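Local coordinates for protein ultraspiracle (Drosophila melanogaster, PDB 1HG4) that probably acts as a ligand-responsive transcription factor of the nuclear receptor family, its ligand-binding domain here binding a phospholipid and locked in an inactive conformation, at residues Y66-P71 with A268-G273; F157-S162 with S240-D245; R175-C180 with D212-L217; Y187-R192 with A198-C203. All coordinates share one frame; numbering follows the deposited sequence.

Interaction 1: Y66-P71 with A268-G273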
loop_
_atom_site.group_PDB
_atom_site.type_symbol
_atom_site.label_atom_id
_atom_site.label_comp_id
_atom_site.label_asym_id
_atom_site.label_seq_id
_atom_site.Cartn_x
_atom_site.Cartn_y
_atom_site.Cartn_z
ATOM N N TYR A 66 -19.594 16.542 -3.001
ATOM C CA TYR A 66 -18.952 15.807 -4.093
ATOM C C TYR A 66 -18.108 14.673 -3.507
ATOM O O TYR A 66 -18.262 13.517 -3.906
ATOM C CB TYR A 66 -18.071 16.762 -4.900
ATOM C CG TYR A 66 -16.903 16.122 -5.604
ATOM C CD1 TYR A 66 -17.090 15.278 -6.700
ATOM C CD2 TYR A 66 -15.595 16.384 -5.186
ATOM C CE1 TYR A 66 -15.992 14.714 -7.374
ATOM C CE2 TYR A 66 -14.497 15.827 -5.847
ATOM C CZ TYR A 66 -14.698 15.002 -6.938
ATOM O OH TYR A 66 -13.594 14.516 -7.598
ATOM N N ALA A 67 -17.228 15.009 -2.561
ATOM C CA ALA A 67 -16.370 14.018 -1.913
ATOM C C ALA A 67 -17.216 12.987 -1.169
ATOM O O ALA A 67 -16.888 11.809 -1.122
ATOM C CB ALA A 67 -15.418 14.707 -0.937
ATOM N N ARG A 68 -18.326 13.436 -0.606
ATOM C CA ARG A 68 -19.192 12.535 0.129
ATOM C C ARG A 68 -19.720 11.390 -0.745
ATOM O O ARG A 68 -19.941 10.281 -0.257
ATOM C CB ARG A 68 -20.361 13.316 0.730
ATOM C CG ARG A 68 -21.468 12.431 1.242
ATOM C CD ARG A 68 -21.860 12.792 2.638
ATOM N NE ARG A 68 -22.474 14.110 2.752
ATOM C CZ ARG A 68 -22.650 14.715 3.920
ATOM N NH1 ARG A 68 -22.256 14.107 5.030
ATOM N NH2 ARG A 68 -23.195 15.920 3.984
ATOM N N MET A 69 -19.918 11.673 -2.029
ATOM C CA MET A 69 -20.426 10.685 -2.974
ATOM C C MET A 69 -19.324 9.978 -3.742
ATOM O O MET A 69 -19.607 9.140 -4.592
ATOM C CB MET A 69 -21.389 11.337 -3.980
ATOM C CG MET A 69 -22.725 11.759 -3.382
ATOM S SD MET A 69 -23.837 12.454 -4.608
ATOM C CE MET A 69 -23.205 14.181 -4.636
ATOM N N MET A 70 -18.073 10.321 -3.461
ATOM C CA MET A 70 -16.962 9.675 -4.155
ATOM C C MET A 70 -16.716 8.302 -3.552
ATOM O O MET A 70 -16.812 8.120 -2.333
ATOM C CB MET A 70 -15.696 10.534 -4.082
ATOM C CG MET A 70 -15.673 11.691 -5.080
ATOM S SD MET A 70 -15.462 11.197 -6.853
ATOM C CE MET A 70 -13.684 11.126 -6.980
ATOM N N PRO A 71 -16.414 7.306 -4.403
ATOM C CA PRO A 71 -16.157 5.924 -3.963
ATOM C C PRO A 71 -15.183 5.831 -2.793
ATOM O O PRO A 71 -14.070 6.367 -2.865
ATOM C CB PRO A 71 -15.601 5.253 -5.225
ATOM C CG PRO A 71 -16.296 5.983 -6.333
ATOM C CD PRO A 71 -16.231 7.437 -5.863
ATOM N N ALA A 268 -23.075 16.252 9.111
ATOM C CA ALA A 268 -24.470 16.574 8.879
ATOM C C ALA A 268 -24.978 15.807 7.671
ATOM O O ALA A 268 -24.194 15.367 6.831
ATOM C CB ALA A 268 -24.623 18.066 8.654
ATOM N N PRO A 269 -26.305 15.640 7.563
ATOM C CA PRO A 269 -26.867 14.913 6.427
ATOM C C PRO A 269 -26.703 15.727 5.158
ATOM O O PRO A 269 -26.441 16.928 5.207
ATOM C CB PRO A 269 -28.335 14.766 6.813
ATOM C CG PRO A 269 -28.602 16.053 7.512
ATOM C CD PRO A 269 -27.380 16.187 8.411
ATOM N N PRO A 270 -26.840 15.082 4.000
ATOM C CA PRO A 270 -26.697 15.841 2.758
ATOM C C PRO A 270 -27.964 16.650 2.472
ATOM O O PRO A 270 -29.011 16.411 3.067
ATOM C CB PRO A 270 -26.448 14.750 1.719
ATOM C CG PRO A 270 -27.210 13.574 2.275
ATOM C CD PRO A 270 -26.858 13.629 3.740
ATOM N N PRO A 271 -27.874 17.643 1.580
ATOM C CA PRO A 271 -29.084 18.413 1.295
ATOM C C PRO A 271 -30.060 17.545 0.495
ATOM O O PRO A 271 -29.742 16.408 0.148
ATOM C CB PRO A 271 -28.549 19.603 0.494
ATOM C CG PRO A 271 -27.343 19.037 -0.189
ATOM C CD PRO A 271 -26.702 18.233 0.910
ATOM N N PRO A 272 -31.267 18.061 0.210
ATOM C CA PRO A 272 -32.248 17.288 -0.557
ATOM C C PRO A 272 -31.681 16.876 -1.918
ATOM O O PRO A 272 -32.144 17.343 -2.956
ATOM C CB PRO A 272 -33.420 18.259 -0.695
ATOM C CG PRO A 272 -33.342 19.054 0.576
ATOM C CD PRO A 272 -31.854 19.329 0.685
ATOM N N GLY A 273 -30.673 16.005 -1.903
ATOM C CA GLY A 273 -30.053 15.552 -3.137
ATOM C C GLY A 273 -28.668 14.957 -2.927
ATOM O O GLY A 273 -28.188 14.827 -1.798
#
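Arg-68 leaves the end of helix 46-68 with CG anti to its own nitrogen (chi1 167°), then bends at chi2 and chi3, a course that swings the guanidinium across to the backbone of Ala-268 and the prolines that follow. Both terminal nitrogens turn to one acceptor, the carbonyl oxygen of Ala-268, which lies at the guanidinium edge, near its plane. Arg-68 NH1 stands 2.9 Å and NH2 3.1 Å from Ala-268 O, but each bond is weak, with the N-H directions well off the oxygen (130° for NH1). Pro-270 comes in over one face, its CD 4.2 Å above the guanidinium plane and offset toward the rim, and the two side chains cross at about a right angle. In nuclear receptor ligand-binding domains the C-terminal helix carries the activation function; helix 258-266 probably corresponds to it, and Arg-68 meets the chain just beyond. The arginine is also tied to its own helix by a salt bridge from NH2 to Glu-65, while the carbonyls of Gln-265 and Leu-266 receive further weak bonds. Replacing Arg-68 with an alanine is likely to leave Glu-65 without its charged mate and the Ala-268 carbonyl without either donor. Farther along, Pro-271 packs on Phe-61 and Glu-65 of the same helix.

Interaction 2: F157-S162 with S240-D245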
loop_
_atom_site.group_PDB
_atom_site.type_symbol
_atom_site.label_atom_id
_atom_site.label_comp_id
_atom_site.label_asym_id
_atom_site.label_seq_id
_atom_site.Cartn_x
_atom_site.Cartn_y
_atom_site.Cartn_z
ATOM N N PHE A 157 -3.679 35.348 -12.428
ATOM C CA PHE A 157 -4.750 35.335 -13.427
ATOM C C PHE A 157 -4.127 34.771 -14.703
ATOM O O PHE A 157 -4.684 33.886 -15.359
ATOM C CB PHE A 157 -5.232 36.780 -13.672
ATOM C CG PHE A 157 -6.331 36.921 -14.709
ATOM C CD1 PHE A 157 -6.026 36.945 -16.075
ATOM C CD2 PHE A 157 -7.651 37.127 -14.316
ATOM C CE1 PHE A 157 -7.025 37.181 -17.035
ATOM C CE2 PHE A 157 -8.659 37.365 -15.264
ATOM C CZ PHE A 157 -8.348 37.395 -16.629
ATOM N N ASP A 158 -2.948 35.279 -15.038
ATOM C CA ASP A 158 -2.263 34.841 -16.243
ATOM C C ASP A 158 -1.782 33.398 -16.245
ATOM O O ASP A 158 -2.046 32.671 -17.195
ATOM C CB ASP A 158 -1.081 35.759 -16.568
ATOM C CG ASP A 158 -1.516 37.061 -17.184
ATOM O OD1 ASP A 158 -2.415 37.033 -18.059
ATOM O OD2 ASP A 158 -0.957 38.109 -16.806
ATOM N N ARG A 159 -1.085 32.969 -15.200
ATOM C CA ARG A 159 -0.606 31.599 -15.231
ATOM C C ARG A 159 -1.718 30.565 -15.169
ATOM O O ARG A 159 -1.549 29.454 -15.637
ATOM C CB ARG A 159 0.488 31.351 -14.179
ATOM C CG ARG A 159 0.353 32.035 -12.853
ATOM C CD ARG A 159 1.703 31.958 -12.105
ATOM N NE ARG A 159 2.350 30.650 -12.247
ATOM C CZ ARG A 159 2.667 29.841 -11.236
ATOM N NH1 ARG A 159 2.405 30.191 -9.979
ATOM N NH2 ARG A 159 3.235 28.664 -11.478
ATOM N N ILE A 160 -2.872 30.935 -14.632
ATOM C CA ILE A 160 -3.979 29.990 -14.604
ATOM C C ILE A 160 -4.410 29.725 -16.036
ATOM O O ILE A 160 -4.689 28.592 -16.403
ATOM C CB ILE A 160 -5.210 30.531 -13.842
ATOM C CG1 ILE A 160 -4.996 30.393 -12.334
ATOM C CG2 ILE A 160 -6.450 29.768 -14.262
ATOM C CD1 ILE A 160 -6.183 30.818 -11.504
ATOM N N LEU A 161 -4.456 30.774 -16.848
ATOM C CA LEU A 161 -4.896 30.625 -18.229
ATOM C C LEU A 161 -3.822 30.119 -19.174
ATOM O O LEU A 161 -4.122 29.390 -20.113
ATOM C CB LEU A 161 -5.463 31.952 -18.745
ATOM C CG LEU A 161 -6.703 32.437 -17.992
ATOM C CD1 LEU A 161 -7.069 33.843 -18.407
ATOM C CD2 LEU A 161 -7.844 31.486 -18.266
ATOM N N SER A 162 -2.572 30.496 -18.937
ATOM C CA SER A 162 -1.484 30.046 -19.801
ATOM C C SER A 162 -1.015 28.633 -19.460
ATOM O O SER A 162 -0.855 27.789 -20.345
ATOM C CB SER A 162 -0.306 31.004 -19.696
ATOM O OG SER A 162 -0.691 32.300 -20.114
ATOM N N SER A 240 -2.023 26.902 -7.130
ATOM C CA SER A 240 -2.912 26.753 -5.996
ATOM C C SER A 240 -2.271 27.255 -4.690
ATOM O O SER A 240 -2.946 27.843 -3.834
ATOM C CB SER A 240 -3.324 25.276 -5.897
ATOM O OG SER A 240 -4.004 24.985 -4.690
ATOM N N LEU A 241 -0.968 27.035 -4.530
ATOM C CA LEU A 241 -0.278 27.495 -3.326
ATOM C C LEU A 241 -0.202 29.029 -3.288
ATOM O O LEU A 241 -0.318 29.628 -2.219
ATOM C CB LEU A 241 1.126 26.886 -3.251
ATOM C CG LEU A 241 1.140 25.373 -2.949
ATOM C CD1 LEU A 241 2.545 24.787 -3.115
ATOM C CD2 LEU A 241 0.625 25.134 -1.526
ATOM N N LYS A 242 -0.021 29.665 -4.446
ATOM C CA LYS A 242 0.040 31.126 -4.502
ATOM C C LYS A 242 -1.341 31.715 -4.177
ATOM O O LYS A 242 -1.430 32.747 -3.500
ATOM C CB LYS A 242 0.486 31.605 -5.885
ATOM C CG LYS A 242 1.668 30.840 -6.450
ATOM C CD LYS A 242 2.898 30.868 -5.527
ATOM C CE LYS A 242 3.898 29.772 -5.911
ATOM N NZ LYS A 242 4.344 29.919 -7.325
ATOM N N CYS A 243 -2.410 31.065 -4.648
ATOM C CA CYS A 243 -3.767 31.537 -4.367
ATOM C C CYS A 243 -3.997 31.589 -2.867
ATOM O O CYS A 243 -4.554 32.554 -2.340
ATOM C CB CYS A 243 -4.820 30.615 -4.988
ATOM S SG CYS A 243 -4.986 30.834 -6.730
ATOM N N GLN A 244 -3.580 30.534 -2.184
ATOM C CA GLN A 244 -3.741 30.493 -0.750
ATOM C C GLN A 244 -3.002 31.647 -0.097
ATOM O O GLN A 244 -3.528 32.267 0.824
ATOM C CB GLN A 244 -3.224 29.177 -0.179
ATOM C CG GLN A 244 -3.700 28.961 1.225
ATOM C CD GLN A 244 -3.311 27.627 1.731
ATOM O OE1 GLN A 244 -2.136 27.373 1.983
ATOM N NE2 GLN A 244 -4.290 26.734 1.870
ATOM N N ASP A 245 -1.785 31.922 -0.564
ATOM C CA ASP A 245 -0.998 33.029 -0.014
ATOM C C ASP A 245 -1.768 34.336 -0.145
ATOM O O ASP A 245 -1.829 35.126 0.792
ATOM C CB ASP A 245 0.351 33.160 -0.723
ATOM C CG ASP A 245 1.380 32.160 -0.222
ATOM O OD1 ASP A 245 1.274 31.714 0.935
ATOM O OD2 ASP A 245 2.318 31.839 -0.987
#
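Arg-159 and Lys-242 stand on two helical segments whose backbones stay well apart, the CA of Arg-159 lying 10.8 Å from the CA of Lys-242, and only long side chains span the gap. Each of the two starts out toward the opposite helix, and they cross at about a right angle. The chain of Lys-242 is bent at chi2 (-57°) and again at chi4, which folds NZ back so that both it and CG come near the same nitrogen of the arginine. Arg-159 NH1 lies 3.7 Å from Lys-242 CG, a methylene in the plane of the guanidinium, at its edge. Lys-242 NZ approaches obliquely, 3.3 Å from Arg-159 NH1. Both atoms are donors, so no hydrogen bond joins them, and the two like charges would be expected to repel. Glu-163, one turn on and in a salt bridge with Arg-159 NE, probably offsets part of this repulsion. Lys-242 NZ has a weak hydrogen bond to Ser-238. The Arg-159 side chain also touches Ile-239. Deeper in, Ile-160 CD1 points toward Cys-243 SG at 4.9 Å, too far for close packing, and Ile-160 packs instead on Ile-239 and on Leu-135 of strand 134-136. Helices 154-171 and 225-250 thus meet at the surface through one charged pair, with Ile-160 and Cys-243 buried beneath, and Cys-243 lines the phospholipid pocket of this nuclear receptor ligand-binding domain.

Interaction 3: R175-C180 with D212-L217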
loop_
_atom_site.group_PDB
_atom_site.type_symbol
_atom_site.label_atom_id
_atom_site.label_comp_id
_atom_site.label_asym_id
_atom_site.label_seq_id
_atom_site.Cartn_x
_atom_site.Cartn_y
_atom_site.Cartn_z
ATOM N N ARG A 175 -14.007 16.161 -20.680
ATOM C CA ARG A 175 -14.644 16.147 -19.372
ATOM C C ARG A 175 -14.296 14.914 -18.544
ATOM O O ARG A 175 -14.208 14.990 -17.313
ATOM C CB ARG A 175 -16.169 16.254 -19.520
ATOM C CG ARG A 175 -16.898 16.331 -18.186
ATOM C CD ARG A 175 -16.624 17.656 -17.483
ATOM N NE ARG A 175 -16.803 17.566 -16.037
ATOM C CZ ARG A 175 -17.923 17.171 -15.441
ATOM N NH1 ARG A 175 -18.981 16.824 -16.162
ATOM N NH2 ARG A 175 -17.989 17.119 -14.118
ATOM N N ARG A 176 -14.097 13.783 -19.213
ATOM C CA ARG A 176 -13.759 12.558 -18.513
ATOM C C ARG A 176 -12.347 12.631 -17.960
ATOM O O ARG A 176 -12.087 12.211 -16.838
ATOM C CB ARG A 176 -13.902 11.349 -19.444
ATOM C CG ARG A 176 -15.176 10.523 -19.207
ATOM C CD ARG A 176 -16.306 10.868 -20.162
ATOM N NE ARG A 176 -17.600 10.900 -19.481
ATOM C CZ ARG A 176 -18.745 11.268 -20.054
ATOM N NH1 ARG A 176 -18.768 11.630 -21.333
ATOM N NH2 ARG A 176 -19.861 11.313 -19.336
ATOM N N GLU A 177 -11.424 13.174 -18.734
ATOM C CA GLU A 177 -10.053 13.293 -18.253
ATOM C C GLU A 177 -9.922 14.289 -17.097
ATOM O O GLU A 177 -9.097 14.084 -16.208
ATOM C CB GLU A 177 -9.130 13.682 -19.409
ATOM C CG GLU A 177 -9.291 12.732 -20.574
ATOM C CD GLU A 177 -8.412 13.060 -21.745
ATOM O OE1 GLU A 177 -8.412 14.227 -22.187
ATOM O OE2 GLU A 177 -7.728 12.140 -22.234
ATOM N N LEU A 178 -10.735 15.352 -17.089
ATOM C CA LEU A 178 -10.663 16.335 -16.000
ATOM C C LEU A 178 -11.191 15.719 -14.698
ATOM O O LEU A 178 -10.648 15.959 -13.615
ATOM C CB LEU A 178 -11.472 17.599 -16.333
ATOM C CG LEU A 178 -11.420 18.652 -15.211
ATOM C CD1 LEU A 178 -10.062 19.383 -15.237
ATOM C CD2 LEU A 178 -12.582 19.627 -15.363
ATOM N N SER A 179 -12.261 14.935 -14.808
ATOM C CA SER A 179 -12.812 14.259 -13.644
ATOM C C SER A 179 -11.748 13.355 -13.030
ATOM O O SER A 179 -11.625 13.293 -11.809
ATOM C CB SER A 179 -14.013 13.415 -14.028
ATOM O OG SER A 179 -15.086 14.249 -14.391
ATOM N N CYS A 180 -10.985 12.658 -13.876
ATOM C CA CYS A 180 -9.929 11.769 -13.394
ATOM C C CYS A 180 -8.830 12.559 -12.683
ATOM O O CYS A 180 -8.386 12.186 -11.587
ATOM C CB CYS A 180 -9.320 10.959 -14.552
ATOM S SG CYS A 180 -10.364 9.594 -15.170
ATOM N N ASP A 212 -5.957 5.878 -17.830
ATOM C CA ASP A 212 -5.175 5.202 -18.865
ATOM C C ASP A 212 -6.075 4.498 -19.873
ATOM O O ASP A 212 -5.869 4.621 -21.074
ATOM C CB ASP A 212 -4.205 4.192 -18.225
ATOM C CG ASP A 212 -3.219 3.615 -19.227
ATOM O OD1 ASP A 212 -2.354 4.373 -19.700
ATOM O OD2 ASP A 212 -3.313 2.413 -19.555
ATOM N N GLU A 213 -7.078 3.772 -19.385
ATOM C CA GLU A 213 -8.011 3.076 -20.267
ATOM C C GLU A 213 -8.695 4.062 -21.204
ATOM O O GLU A 213 -8.814 3.815 -22.404
ATOM C CB GLU A 213 -9.059 2.338 -19.446
ATOM C CG GLU A 213 -10.081 1.588 -20.282
ATOM C CD GLU A 213 -11.124 0.872 -19.434
ATOM O OE1 GLU A 213 -11.746 1.524 -18.567
ATOM O OE2 GLU A 213 -11.330 -0.342 -19.638
ATOM N N HIS A 214 -9.145 5.179 -20.649
ATOM C CA HIS A 214 -9.794 6.197 -21.449
ATOM C C HIS A 214 -8.807 6.662 -22.526
ATOM O O HIS A 214 -9.177 6.867 -23.674
ATOM C CB HIS A 214 -10.202 7.378 -20.568
ATOM C CG HIS A 214 -10.910 8.458 -21.318
ATOM N ND1 HIS A 214 -12.223 8.342 -21.721
ATOM C CD2 HIS A 214 -10.471 9.647 -21.790
ATOM C CE1 HIS A 214 -12.561 9.415 -22.413
ATOM N NE2 HIS A 214 -11.516 10.222 -22.471
ATOM N N CYS A 215 -7.548 6.836 -22.137
ATOM C CA CYS A 215 -6.510 7.251 -23.067
ATOM C C CYS A 215 -6.337 6.207 -24.158
ATOM O O CYS A 215 -6.306 6.538 -25.355
ATOM C CB CYS A 215 -5.186 7.426 -22.333
ATOM S SG CYS A 215 -5.052 8.984 -21.435
ATOM N N ARG A 216 -6.222 4.949 -23.735
ATOM C CA ARG A 216 -6.053 3.834 -24.652
ATOM C C ARG A 216 -7.221 3.743 -25.618
ATOM O O ARG A 216 -7.040 3.622 -26.824
ATOM C CB ARG A 216 -5.957 2.520 -23.880
ATOM C CG ARG A 216 -4.852 2.469 -22.853
ATOM C CD ARG A 216 -3.502 2.359 -23.503
ATOM N NE ARG A 216 -2.889 1.057 -23.251
ATOM C CZ ARG A 216 -3.366 -0.101 -23.693
ATOM N NH1 ARG A 216 -4.480 -0.135 -24.421
ATOM N NH2 ARG A 216 -2.721 -1.229 -23.420
ATOM N N LEU A 217 -8.424 3.794 -25.072
ATOM C CA LEU A 217 -9.639 3.692 -25.862
ATOM C C LEU A 217 -9.897 4.848 -26.803
ATOM O O LEU A 217 -10.209 4.634 -27.969
ATOM C CB LEU A 217 -10.836 3.535 -24.932
ATOM C CG LEU A 217 -11.329 2.117 -24.644
ATOM C CD1 LEU A 217 -10.190 1.093 -24.752
ATOM C CD2 LEU A 217 -11.971 2.105 -23.260
#
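The contact is a partly buried packing of two nearly antiparallel helices near the periphery of the domain, in which His-214 of helix 197-218 fills the space against Arg-176 and Glu-177 of helix 175-186. The axes of the two short segments pass 10.5 Å apart at an angle of 159°. With CG anti to the backbone nitrogen (chi1 -179°), the imidazole of His-214 is carried straight out to the neighbouring helix. Arg-176 CB sits over one face, 4.0 Å from the ring centroid in a CH-pi contact, before the rest of the arginine leads away. Glu-177 crosses the histidine at about a right angle: its CG lies 3.5 Å from His-214 CD2, and its OE2 reaches the ring edge in plane, 3.7 Å from the same carbon. The polar ends look elsewhere, His-214 NE2 being hydrogen-bonded to Asp-174 and Glu-177 OE1 forming a salt bridge with Arg-225. Asp-174 also accepts the backbone NH of Glu-177, so one carboxylate links the start of helix 175-186 to the histidine. Such side-by-side antiparallel helices belong to the layered alpha-helical sandwich of nuclear receptor ligand-binding domains.

Interaction 4: Y187-R192 with A198-C203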
loop_
_atom_site.group_PDB
_atom_site.type_symbol
_atom_site.label_atom_id
_atom_site.label_comp_id
_atom_site.label_asym_id
_atom_site.label_seq_id
_atom_site.Cartn_x
_atom_site.Cartn_y
_atom_site.Cartn_z
ATOM N N TYR A 187 -7.784 12.016 -3.796
ATOM C CA TYR A 187 -7.184 10.822 -3.174
ATOM C C TYR A 187 -5.671 10.973 -2.967
ATOM O O TYR A 187 -4.871 10.286 -3.616
ATOM C CB TYR A 187 -7.448 9.583 -4.046
ATOM C CG TYR A 187 -8.913 9.224 -4.208
ATOM C CD1 TYR A 187 -9.747 9.116 -3.105
ATOM C CD2 TYR A 187 -9.453 8.959 -5.464
ATOM C CE1 TYR A 187 -11.088 8.747 -3.247
ATOM C CE2 TYR A 187 -10.789 8.593 -5.616
ATOM C CZ TYR A 187 -11.597 8.489 -4.497
ATOM O OH TYR A 187 -12.920 8.114 -4.613
ATOM N N ASN A 188 -5.288 11.849 -2.042
ATOM C CA ASN A 188 -3.879 12.119 -1.781
ATOM C C ASN A 188 -3.456 11.471 -0.458
ATOM O O ASN A 188 -3.835 11.920 0.621
ATOM C CB ASN A 188 -3.665 13.638 -1.761
ATOM C CG ASN A 188 -2.222 14.035 -1.500
ATOM O OD1 ASN A 188 -1.906 15.224 -1.435
ATOM N ND2 ASN A 188 -1.346 13.056 -1.345
ATOM N N PRO A 189 -2.647 10.403 -0.534
ATOM C CA PRO A 189 -2.169 9.669 0.638
ATOM C C PRO A 189 -0.939 10.215 1.350
ATOM O O PRO A 189 -0.583 9.732 2.420
ATOM C CB PRO A 189 -1.899 8.286 0.066
ATOM C CG PRO A 189 -1.291 8.627 -1.277
ATOM C CD PRO A 189 -2.206 9.741 -1.783
ATOM N N ASP A 190 -0.292 11.215 0.770
ATOM C CA ASP A 190 0.935 11.751 1.363
ATOM C C ASP A 190 0.774 12.925 2.311
ATOM O O ASP A 190 1.745 13.607 2.619
ATOM C CB ASP A 190 1.924 12.148 0.257
ATOM C CG ASP A 190 2.183 11.022 -0.726
ATOM O OD1 ASP A 190 2.424 9.876 -0.332
ATOM O OD2 ASP A 190 2.139 11.347 -2.020
ATOM N N ILE A 191 -0.433 13.172 2.787
ATOM C CA ILE A 191 -0.634 14.292 3.690
ATOM C C ILE A 191 -0.322 13.879 5.121
ATOM O O ILE A 191 -0.692 12.796 5.558
ATOM C CB ILE A 191 -2.081 14.812 3.611
ATOM C CG1 ILE A 191 -2.442 15.112 2.157
ATOM C CG2 ILE A 191 -2.228 16.085 4.439
ATOM C CD1 ILE A 191 -3.944 15.158 1.917
ATOM N N ARG A 192 0.380 14.737 5.847
ATOM C CA ARG A 192 0.726 14.437 7.224
ATOM C C ARG A 192 -0.535 14.278 8.059
ATOM O O ARG A 192 -1.485 15.038 7.908
ATOM C CB ARG A 192 1.579 15.557 7.823
ATOM C CG ARG A 192 1.890 15.328 9.300
ATOM C CD ARG A 192 2.445 16.557 10.008
ATOM N NE ARG A 192 2.592 16.292 11.442
ATOM C CZ ARG A 192 3.064 17.157 12.338
ATOM N NH1 ARG A 192 3.451 18.376 11.969
ATOM N NH2 ARG A 192 3.144 16.800 13.615
ATOM N N ALA A 198 -2.952 3.590 2.755
ATOM C CA ALA A 198 -3.075 2.493 1.792
ATOM C C ALA A 198 -4.391 2.543 1.021
ATOM O O ALA A 198 -4.406 2.526 -0.208
ATOM C CB ALA A 198 -2.932 1.145 2.506
ATOM N N GLU A 199 -5.495 2.592 1.756
ATOM C CA GLU A 199 -6.815 2.672 1.140
ATOM C C GLU A 199 -6.917 3.848 0.169
ATOM O O GLU A 199 -7.457 3.708 -0.924
ATOM C CB GLU A 199 -7.888 2.808 2.218
ATOM C CG GLU A 199 -9.215 3.355 1.705
ATOM C CD GLU A 199 -10.037 2.335 0.926
ATOM O OE1 GLU A 199 -9.480 1.296 0.512
ATOM O OE2 GLU A 199 -11.246 2.588 0.721
ATOM N N ILE A 200 -6.386 5.003 0.558
ATOM C CA ILE A 200 -6.446 6.187 -0.293
ATOM C C ILE A 200 -5.585 6.047 -1.570
ATOM O O ILE A 200 -6.022 6.406 -2.677
ATOM C CB ILE A 200 -6.037 7.443 0.527
ATOM C CG1 ILE A 200 -6.928 7.555 1.767
ATOM C CG2 ILE A 200 -6.208 8.690 -0.289
ATOM C CD1 ILE A 200 -6.593 8.730 2.659
ATOM N N GLU A 201 -4.375 5.513 -1.418
ATOM C CA GLU A 201 -3.473 5.314 -2.550
ATOM C C GLU A 201 -4.101 4.357 -3.545
ATOM O O GLU A 201 -3.891 4.460 -4.752
ATOM C CB GLU A 201 -2.135 4.734 -2.078
ATOM C CG GLU A 201 -1.245 4.198 -3.203
ATOM C CD GLU A 201 -0.698 5.283 -4.156
ATOM O OE1 GLU A 201 -0.847 6.490 -3.874
ATOM O OE2 GLU A 201 -0.093 4.916 -5.191
ATOM N N MET A 202 -4.877 3.420 -3.024
ATOM C CA MET A 202 -5.529 2.424 -3.851
ATOM C C MET A 202 -6.593 3.102 -4.738
ATOM O O MET A 202 -6.636 2.882 -5.954
ATOM C CB MET A 202 -6.121 1.338 -2.940
ATOM C CG MET A 202 -6.017 -0.069 -3.505
ATOM S SD MET A 202 -4.397 -0.430 -4.289
ATOM C CE MET A 202 -4.829 -0.177 -6.005
ATOM N N CYS A 203 -7.446 3.922 -4.137
ATOM C CA CYS A 203 -8.444 4.660 -4.901
ATOM C C CYS A 203 -7.718 5.442 -6.011
ATOM O O CYS A 203 -8.131 5.416 -7.174
ATOM C CB CYS A 203 -9.172 5.652 -3.999
ATOM S SG CYS A 203 -10.063 4.903 -2.603
#
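Tyr-187 lies with one ring face against Cys-203, whose CB sits 3.4 Å from the ring centroid and almost exactly on the ring normal. The six ring carbons are therefore nearly equidistant from that methylene, a centred CH-pi contact. Cys-203 SG stands over the same face but farther out, 4.3 Å from the centroid, and makes a sulfur-aromatic contact nearest CE1. Ile-200, one turn earlier on helix 197-218, works on the backbone instead of the ring: its CG2 methyl, anti to the nitrogen while CG1 takes the place beside it (chi1 -56°), presses on the peptide between Tyr-187 and Asn-188, 3.6 Å from Tyr-187 C. Together these groups fold the loop between helices 175-186 and 197-218, a nearly antiparallel pair in the alpha-helical sandwich of the nuclear receptor ligand-binding domain, back onto the second helix. Pro-189 carries the contact onward, its ring on the same helix surface with CB 4.2 Å from Ile-200 CB. Beside it Glu-201, bent at chi2 (67°), brings OE1 to 3.4 Å from Pro-189 CG. The Pro-189 carbonyl is bound by Arg-197, whose NH1 also takes the carbonyl of Ile-191. At the far end of the tyrosine, OH is hydrogen-bonded to the carbonyl of Pro-71, while Met-70 and Phe-9 also pack on Tyr-187. A leucine in place of Tyr-187 would probably leave that carbonyl without its hydroxyl partner and strip Cys-203 of the flat face it rests on.

In the fold
Followed from the N terminus, the four contacts are nested one inside the next and none cross. Interaction 1 closes the longest loop, joining the end of helix 46-68 to the C-terminal tail. Within it, interaction 2 brings helix 154-171 against helix 225-250; within that, interaction 3 sets helix 175-186 beside helix 197-218. Interaction 4 is innermost, folding the connection between those two helices onto the second of them. Interactions 1 and 2 lie on opposite sides of the chain's centre, their centres about 29 Å apart. Interactions 1 and 4 touch directly, since the carbonyl of Pro-71 meets the hydroxyl of Tyr-187. Interactions 3 and 4 share helix 197-218 without touching.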